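Local coordinates for protein siroheme decarboxylase (Hydrogenobacter thermophilus, PDB 4CH7) that catalyses the decarboxylation of siroheme to didecarboxysiroheme, losing two carbon dioxide molecules, a step in the biosynthesis of heme d1, at residues Ala82-Ala87 / Arg121-Arg126; Ala254-Val259 / Lys288-Thr293. All coordinates share one frame; numbering follows the deposited sequence.

Interaction 1 of 2, residues Ala82-Ala87 / Arg121-Arg126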
ATOM      1  N   ALA A  82       3.284 -14.457  14.155  1.00 65.95           N
ATOM      2  CA  ALA A  82       2.808 -14.084  12.825  1.00 63.60           C
ATOM      3  C   ALA A  82       1.286 -13.999  12.757  1.00 60.81           C
ATOM      4  O   ALA A  82       0.734 -13.059  12.181  1.00 59.09           O
ATOM      5  CB  ALA A  82       3.329 -15.061  11.787  1.00 66.08           C
ATOM      6  N   ASN A  83       0.615 -14.990  13.338  1.00 60.94           N
ATOM      7  CA  ASN A  83      -0.842 -15.019  13.360  1.00 65.83           C
ATOM      8  C   ASN A  83      -1.426 -13.904  14.228  1.00 67.53           C
ATOM      9  O   ASN A  83      -2.518 -13.405  13.959  1.00 58.12           O
ATOM     10  CB  ASN A  83      -1.349 -16.383  13.834  1.00 75.67           C
ATOM     11  CG  ASN A  83      -0.638 -17.536  13.152  1.00 76.52           C
ATOM     12  OD1 ASN A  83      -0.738 -17.715  11.938  1.00 81.12           O
ATOM     13  ND2 ASN A  83       0.082 -18.330  13.933  1.00 78.53           N
ATOM     14  N   PHE A  84      -0.697 -13.522  15.272  1.00 58.26           N
ATOM     15  CA  PHE A  84      -1.092 -12.388  16.101  1.00 60.31           C
ATOM     16  C   PHE A  84      -1.066 -11.107  15.272  1.00 58.82           C
ATOM     17  O   PHE A  84      -1.989 -10.293  15.335  1.00 57.63           O
ATOM     18  CB  PHE A  84      -0.163 -12.247  17.308  1.00 56.83           C
ATOM     19  CG  PHE A  84      -0.397 -10.993  18.106  1.00 59.77           C
ATOM     20  CD1 PHE A  84      -1.410 -10.937  19.053  1.00 57.78           C
ATOM     21  CD2 PHE A  84       0.390  -9.867  17.903  1.00 60.27           C
ATOM     22  CE1 PHE A  84      -1.634  -9.782  19.789  1.00 61.03           C
ATOM     23  CE2 PHE A  84       0.175  -8.709  18.634  1.00 59.31           C
ATOM     24  CZ  PHE A  84      -0.840  -8.666  19.578  1.00 57.16           C
ATOM     25  N   VAL A  85       0.004 -10.940  14.499  1.00 59.28           N
ATOM     26  CA  VAL A  85       0.175  -9.775  13.636  1.00 66.11           C
ATOM     27  C   VAL A  85      -0.950  -9.670  12.605  1.00 62.92           C
ATOM     28  O   VAL A  85      -1.535  -8.599  12.417  1.00 64.44           O
ATOM     29  CB  VAL A  85       1.534  -9.814  12.912  1.00 57.62           C
ATOM     30  CG1 VAL A  85       1.636  -8.685  11.902  1.00 59.16           C
ATOM     31  CG2 VAL A  85       2.671  -9.733  13.913  1.00 57.78           C
ATOM     32  N   ASN A  86      -1.248 -10.791  11.950  1.00 64.81           N
ATOM     33  CA  ASN A  86      -2.299 -10.852  10.938  1.00 63.40           C
ATOM     34  C   ASN A  86      -3.661 -10.412  11.470  1.00 64.97           C
ATOM     35  O   ASN A  86      -4.477  -9.865  10.732  1.00 71.93           O
ATOM     36  CB  ASN A  86      -2.402 -12.268  10.364  1.00 71.99           C
ATOM     37  CG  ASN A  86      -1.112 -12.731   9.711  1.00 68.89           C
ATOM     38  OD1 ASN A  86      -0.373 -11.936   9.135  1.00 61.04           O
ATOM     39  ND2 ASN A  86      -0.838 -14.027   9.796  1.00 72.87           N
ATOM     40  N   ALA A  87      -3.897 -10.657  12.757  1.00 67.19           N
ATOM     41  CA  ALA A  87      -5.147 -10.272  13.406  1.00 77.49           C
ATOM     42  C   ALA A  87      -5.379  -8.762  13.372  1.00 65.40           C
ATOM     43  O   ALA A  87      -6.522  -8.305  13.333  1.00 68.81           O
ATOM     44  CB  ALA A  87      -5.177 -10.781  14.839  1.00 73.66           C
ATOM     45  N   ARG A 121       4.579  -1.134  20.485  1.00 48.16           N
ATOM     46  CA  ARG A 121       5.113  -1.418  21.818  1.00 45.00           C
ATOM     47  C   ARG A 121       4.222  -2.430  22.527  1.00 42.70           C
ATOM     48  O   ARG A 121       4.700  -3.415  23.095  1.00 50.48           O
ATOM     49  CB  ARG A 121       5.216  -0.134  22.652  1.00 48.57           C
ATOM     50  CG  ARG A 121       5.494  -0.375  24.133  1.00 49.61           C
ATOM     51  CD  ARG A 121       5.629   0.930  24.909  1.00 43.25           C
ATOM     52  NE  ARG A 121       4.489   1.821  24.715  1.00 49.88           N
ATOM     53  CZ  ARG A 121       3.360   1.760  25.417  1.00 56.06           C
ATOM     54  NH1 ARG A 121       3.207   0.843  26.361  1.00 58.12           N
ATOM     55  NH2 ARG A 121       2.377   2.614  25.175  1.00 58.52           N
ATOM     56  N   LEU A 122       2.918  -2.181  22.467  1.00 46.44           N
ATOM     57  CA  LEU A 122       1.930  -3.068  23.061  1.00 53.14           C
ATOM     58  C   LEU A 122       1.898  -4.424  22.352  1.00 53.23           C
ATOM     59  O   LEU A 122       1.714  -5.458  22.995  1.00 52.69           O
ATOM     60  CB  LEU A 122       0.554  -2.402  23.039  1.00 50.92           C
ATOM     61  CG  LEU A 122       0.478  -1.118  23.864  1.00 56.63           C
ATOM     62  CD1 LEU A 122      -0.793  -0.339  23.579  1.00 56.57           C
ATOM     63  CD2 LEU A 122       0.588  -1.439  25.342  1.00 51.06           C
HETATM   64  N   MSE A 123       2.085  -4.409  21.034  1.00 50.47           N
HETATM   65  CA  MSE A 123       2.187  -5.637  20.250  1.00 48.46           C
HETATM   66  C   MSE A 123       3.394  -6.451  20.705  1.00 49.95           C
HETATM   67  O   MSE A 123       3.277  -7.631  21.031  1.00 57.32           O
HETATM   68  CB  MSE A 123       2.344  -5.318  18.761  1.00 47.94           C
HETATM   69  CG  MSE A 123       1.077  -4.884  18.028  1.00 55.58           C
HETATM   70 SE   MSE A 123       1.529  -4.444  16.183  1.00 63.85          SE
HETATM   71  CE  MSE A 123      -0.195  -3.963  15.491  1.00 38.60           C
ATOM     72  N   ALA A 124       4.556  -5.807  20.718  1.00 46.98           N
ATOM     73  CA  ALA A 124       5.806  -6.458  21.097  1.00 54.68           C
ATOM     74  C   ALA A 124       5.789  -6.931  22.547  1.00 57.22           C
ATOM     75  O   ALA A 124       6.342  -7.981  22.869  1.00 55.78           O
ATOM     76  CB  ALA A 124       6.978  -5.522  20.862  1.00 51.56           C
ATOM     77  N   GLU A 125       5.162  -6.147  23.420  1.00 49.79           N
ATOM     78  CA  GLU A 125       5.046  -6.510  24.829  1.00 54.89           C
ATOM     79  C   GLU A 125       4.187  -7.764  24.997  1.00 58.39           C
ATOM     80  O   GLU A 125       4.539  -8.679  25.745  1.00 56.82           O
ATOM     81  CB  GLU A 125       4.444  -5.354  25.630  1.00 55.36           C
ATOM     82  CG  GLU A 125       4.285  -5.653  27.114  1.00 55.61           C
ATOM     83  CD  GLU A 125       3.356  -4.687  27.817  1.00 58.85           C
ATOM     84  OE1 GLU A 125       3.145  -3.574  27.295  1.00 56.46           O
ATOM     85  OE2 GLU A 125       2.837  -5.044  28.895  1.00 65.77           O
ATOM     86  N   ARG A 126       3.057  -7.789  24.294  1.00 49.79           N
ATOM     87  CA  ARG A 126       2.129  -8.916  24.326  1.00 54.05           C
ATOM     88  C   ARG A 126       2.753 -10.181  23.738  1.00 64.86           C
ATOM     89  O   ARG A 126       2.560 -11.283  24.258  1.00 64.31           O
ATOM     90  CB  ARG A 126       0.847  -8.547  23.568  1.00 49.73           C
ATOM     91  CG  ARG A 126      -0.092  -9.708  23.272  1.00 60.16           C
ATOM     92  CD  ARG A 126      -0.712 -10.283  24.534  1.00 69.26           C
ATOM     93  NE  ARG A 126      -1.637 -11.372  24.233  1.00 83.26           N
ATOM     94  CZ  ARG A 126      -2.055 -12.265  25.124  1.00 82.02           C
ATOM     95  NH1 ARG A 126      -1.625 -12.204  26.376  1.00 78.88           N
ATOM     96  NH2 ARG A 126      -2.896 -13.223  24.761  1.00 75.71           N
TER

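Interaction 2 of 2, residues Ala254-Val259 / Lys288-Thr293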
ATOM      1  N   ALA A 254      16.182   0.821 -10.685  1.00 46.37           N
ATOM      2  CA  ALA A 254      14.861   0.741 -11.305  1.00 57.83           C
ATOM      3  C   ALA A 254      14.913   0.250 -12.751  1.00 60.75           C
ATOM      4  O   ALA A 254      13.916  -0.241 -13.280  1.00 58.01           O
ATOM      5  CB  ALA A 254      14.162   2.088 -11.233  1.00 52.43           C
ATOM      6  N   GLY A 255      16.072   0.392 -13.389  1.00 58.75           N
ATOM      7  CA  GLY A 255      16.228  -0.006 -14.777  1.00 57.55           C
ATOM      8  C   GLY A 255      16.362  -1.504 -14.982  1.00 61.47           C
ATOM      9  O   GLY A 255      16.280  -1.991 -16.110  1.00 59.24           O
ATOM     10  N   PHE A 256      16.556  -2.241 -13.892  1.00 55.79           N
ATOM     11  CA  PHE A 256      16.799  -3.677 -13.985  1.00 50.90           C
ATOM     12  C   PHE A 256      15.532  -4.525 -13.948  1.00 65.40           C
ATOM     13  O   PHE A 256      14.612  -4.255 -13.172  1.00 49.47           O
ATOM     14  CB  PHE A 256      17.742  -4.134 -12.871  1.00 53.58           C
ATOM     15  CG  PHE A 256      19.174  -3.749 -13.091  1.00 57.33           C
ATOM     16  CD1 PHE A 256      20.023  -4.579 -13.808  1.00 63.50           C
ATOM     17  CD2 PHE A 256      19.676  -2.563 -12.574  1.00 58.85           C
ATOM     18  CE1 PHE A 256      21.346  -4.232 -14.015  1.00 56.63           C
ATOM     19  CE2 PHE A 256      21.001  -2.205 -12.775  1.00 72.28           C
ATOM     20  CZ  PHE A 256      21.837  -3.041 -13.497  1.00 56.61           C
ATOM     21  N   LYS A 257      15.498  -5.552 -14.795  1.00 51.57           N
ATOM     22  CA  LYS A 257      14.492  -6.601 -14.685  1.00 58.93           C
ATOM     23  C   LYS A 257      14.720  -7.296 -13.357  1.00 51.64           C
ATOM     24  O   LYS A 257      15.864  -7.510 -12.954  1.00 54.35           O
ATOM     25  CB  LYS A 257      14.628  -7.612 -15.822  1.00 55.11           C
ATOM     26  CG  LYS A 257      14.226  -7.079 -17.187  1.00 57.42           C
ATOM     27  CD  LYS A 257      14.482  -8.116 -18.267  1.00 48.87           C
ATOM     28  CE  LYS A 257      14.115  -7.582 -19.642  1.00 52.70           C
ATOM     29  NZ  LYS A 257      14.786  -8.347 -20.726  1.00 57.31           N
ATOM     30  N   GLY A 258      13.639  -7.641 -12.669  1.00 51.94           N
ATOM     31  CA  GLY A 258      13.762  -8.246 -11.359  1.00 57.97           C
ATOM     32  C   GLY A 258      13.651  -7.225 -10.242  1.00 53.59           C
ATOM     33  O   GLY A 258      13.677  -7.584  -9.065  1.00 54.81           O
ATOM     34  N   VAL A 259      13.537  -5.951 -10.612  1.00 54.97           N
ATOM     35  CA  VAL A 259      13.369  -4.880  -9.633  1.00 54.67           C
ATOM     36  C   VAL A 259      12.013  -4.196  -9.783  1.00 59.51           C
ATOM     37  O   VAL A 259      11.697  -3.658 -10.845  1.00 66.41           O
ATOM     38  CB  VAL A 259      14.479  -3.818  -9.754  1.00 51.57           C
ATOM     39  CG1 VAL A 259      14.163  -2.618  -8.870  1.00 54.11           C
ATOM     40  CG2 VAL A 259      15.825  -4.413  -9.387  1.00 51.85           C
ATOM     41  N   LYS A 288      20.761 -12.654  -5.944  1.00 58.12           N
ATOM     42  CA  LYS A 288      22.090 -12.384  -5.403  1.00 62.74           C
ATOM     43  C   LYS A 288      23.023 -11.811  -6.465  1.00 62.58           C
ATOM     44  O   LYS A 288      23.755 -10.857  -6.207  1.00 61.13           O
ATOM     45  CB  LYS A 288      22.704 -13.655  -4.809  1.00 67.22           C
ATOM     46  CG  LYS A 288      22.197 -14.020  -3.418  1.00 70.12           C
ATOM     47  CD  LYS A 288      22.971 -15.205  -2.846  1.00 67.56           C
ATOM     48  CE  LYS A 288      22.490 -15.568  -1.448  1.00 71.57           C
ATOM     49  NZ  LYS A 288      23.183 -16.775  -0.911  1.00 79.03           N
ATOM     50  N   LEU A 289      22.987 -12.403  -7.656  1.00 62.03           N
ATOM     51  CA  LEU A 289      23.769 -11.926  -8.793  1.00 64.13           C
ATOM     52  C   LEU A 289      23.430 -10.474  -9.121  1.00 52.64           C
ATOM     53  O   LEU A 289      24.322  -9.631  -9.241  1.00 51.20           O
ATOM     54  CB  LEU A 289      23.520 -12.811 -10.017  1.00 60.44           C
ATOM     55  CG  LEU A 289      24.521 -13.934 -10.297  1.00 66.39           C
ATOM     56  CD1 LEU A 289      24.837 -14.716  -9.035  1.00 70.48           C
ATOM     57  CD2 LEU A 289      23.998 -14.867 -11.381  1.00 67.60           C
ATOM     58  N   LEU A 290      22.136 -10.195  -9.259  1.00 50.09           N
ATOM     59  CA  LEU A 290      21.646  -8.851  -9.559  1.00 56.92           C
ATOM     60  C   LEU A 290      22.093  -7.835  -8.508  1.00 56.45           C
ATOM     61  O   LEU A 290      22.493  -6.720  -8.840  1.00 48.66           O
ATOM     62  CB  LEU A 290      20.118  -8.864  -9.672  1.00 56.72           C
ATOM     63  CG  LEU A 290      19.390  -7.519  -9.734  1.00 53.87           C
ATOM     64  CD1 LEU A 290      19.874  -6.691 -10.910  1.00 50.91           C
ATOM     65  CD2 LEU A 290      17.882  -7.722  -9.804  1.00 53.86           C
ATOM     66  N   ALA A 291      22.023  -8.229  -7.241  1.00 55.72           N
ATOM     67  CA  ALA A 291      22.448  -7.369  -6.143  1.00 54.94           C
ATOM     68  C   ALA A 291      23.955  -7.123  -6.186  1.00 56.99           C
ATOM     69  O   ALA A 291      24.412  -5.994  -5.998  1.00 54.68           O
ATOM     70  CB  ALA A 291      22.044  -7.978  -4.812  1.00 48.84           C
ATOM     71  N   GLU A 292      24.720  -8.187  -6.422  1.00 59.69           N
ATOM     72  CA  GLU A 292      26.177  -8.097  -6.524  1.00 56.41           C
ATOM     73  C   GLU A 292      26.621  -7.157  -7.647  1.00 59.94           C
ATOM     74  O   GLU A 292      27.593  -6.414  -7.497  1.00 64.43           O
ATOM     75  CB  GLU A 292      26.792  -9.488  -6.732  1.00 71.58           C
ATOM     76  CG  GLU A 292      26.771 -10.394  -5.501  1.00 71.49           C
ATOM     77  CD  GLU A 292      27.203 -11.817  -5.813  1.00 80.77           C
ATOM     78  OE1 GLU A 292      27.232 -12.187  -7.005  1.00 76.03           O
ATOM     79  OE2 GLU A 292      27.516 -12.565  -4.863  1.00 71.86           O
ATOM     80  N   THR A 293      25.907  -7.201  -8.769  1.00 61.91           N
ATOM     81  CA  THR A 293      26.181  -6.321  -9.904  1.00 61.82           C
ATOM     82  C   THR A 293      26.002  -4.860  -9.501  1.00 63.08           C
ATOM     83  O   THR A 293      26.889  -4.030  -9.715  1.00 63.13           O
ATOM     84  CB  THR A 293      25.247  -6.630 -11.089  1.00 62.04           C
ATOM     85  OG1 THR A 293      25.326  -8.023 -11.419  1.00 61.13           O
ATOM     86  CG2 THR A 293      25.630  -5.798 -12.303  1.00 68.19           C
TER

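Interaction 1 of 2, residues Ala82-Ala87 / Arg121-Arg126
The ring of Phe84, from helix 75-87, reaches helix 116-126 and is met at two places on its far rim. At its edge, close to the ring plane, lies the chain of selenomethionine Met123: Phe84 CE2 is 4.0 Å from Met123 CG, and Met123 CB and CA are about as near. Arg126 comes in obliquely, its CG 3.8 Å from Phe84 CE1 and 3.9 Å from Phe84 CZ. The outer carbons of the ring thus fit into the notch between two side chains set three residues apart on helix 116-126. Phe84 reaches across because CG stands anti to the backbone N (chi1 172°), with CB already directed at the other helix. Arg126 meets the ring through its methylene CG; the chain then bends at chi2 (67°), and the plane of its guanidinium is inclined 59° to the ring. Such packing joins the two helices of the first AsnC-like ligand-binding domain, a ferredoxin-like alpha+beta unit whose helices lie side by side against the antiparallel sheet. Met123 runs extended beyond CG and touches Phe105 and Leu107 of strand 103-109, whereas Phe84 also rests on Leu331 of the C-terminal helix 323-335. Replacing Phe84 by an alanine would probably open a gap between the helices and leave Met123 CG and the Arg126 methylene without their aromatic neighbour. The contact is wholly apolar across the two segments and buries 162 Å². Val85, the next residue after Phe84, turns to the sheet and packs on Val91, Leu103 and Phe105.

Interaction 2 of 2, residues Ala254-Val259 / Lys288-Thr293
Leu290 carries the contact from helix 284-297, reaching with its two methyl groups into the turn before strand 259-264. Its CB leaves the helix in the direction of the turn, and CG, anti to the backbone N (chi1 169°), continues that course before the chain forks. The branch CD1 goes to Phe256, lying 3.6 Å from Phe256 CD1 and 3.7 Å from Phe256 CG, with Phe256 CB slightly farther off; the methyl approaches the ring obliquely. The other branch, CD2, enters the bend of the backbone, 3.7 Å from Lys257 O and 3.9 Å from Val259 CG2. The side chains of Phe256 and Leu290 run alongside in opposite senses, and the methyl lies by the root of the aromatic side chain. Phe256 to Val259 form a type II beta turn, closed by a hydrogen bond of 3.3 Å from Val259 N to Phe256 O, which links helix 246-254 to strand 259-264 in the second AsnC-like domain. Gly258 occupies the third position of this turn with a positive phi of 95°; a CB there would run into the carbonyl O of Lys257 and come within 3.4 Å of Leu290 CD2. Outside the pair, the ring of Phe256 makes an edge-to-face contact with Tyr252, and Gly258 is tied by backbone hydrogen bonding to His280. Within the helix that carries Leu290, Thr293 OG1 donates to Leu289 O at 2.9 Å, from above the carbonyl plane, and this oxygen also accepts from Thr293 N.

How the interactions relate
Interaction 1 comes first along the chain and closes before interaction 2 opens; their centres lie 33 Å apart and their nearest atoms about 23 Å, without touching. Each belongs to one of the two AsnC-like ligand-binding domains, and each joins the region at the end of that domain's first helix to its second helix: 75-87 with 116-126, then 246-254, through its following turn, with 284-297. Strands of both domains form one eight-stranded antiparallel barrel, on which the two helix pairs sit at separate places. The single chain thus contains two related alpha+beta units, and both contacts lie away from His93, the probable active-site histidine.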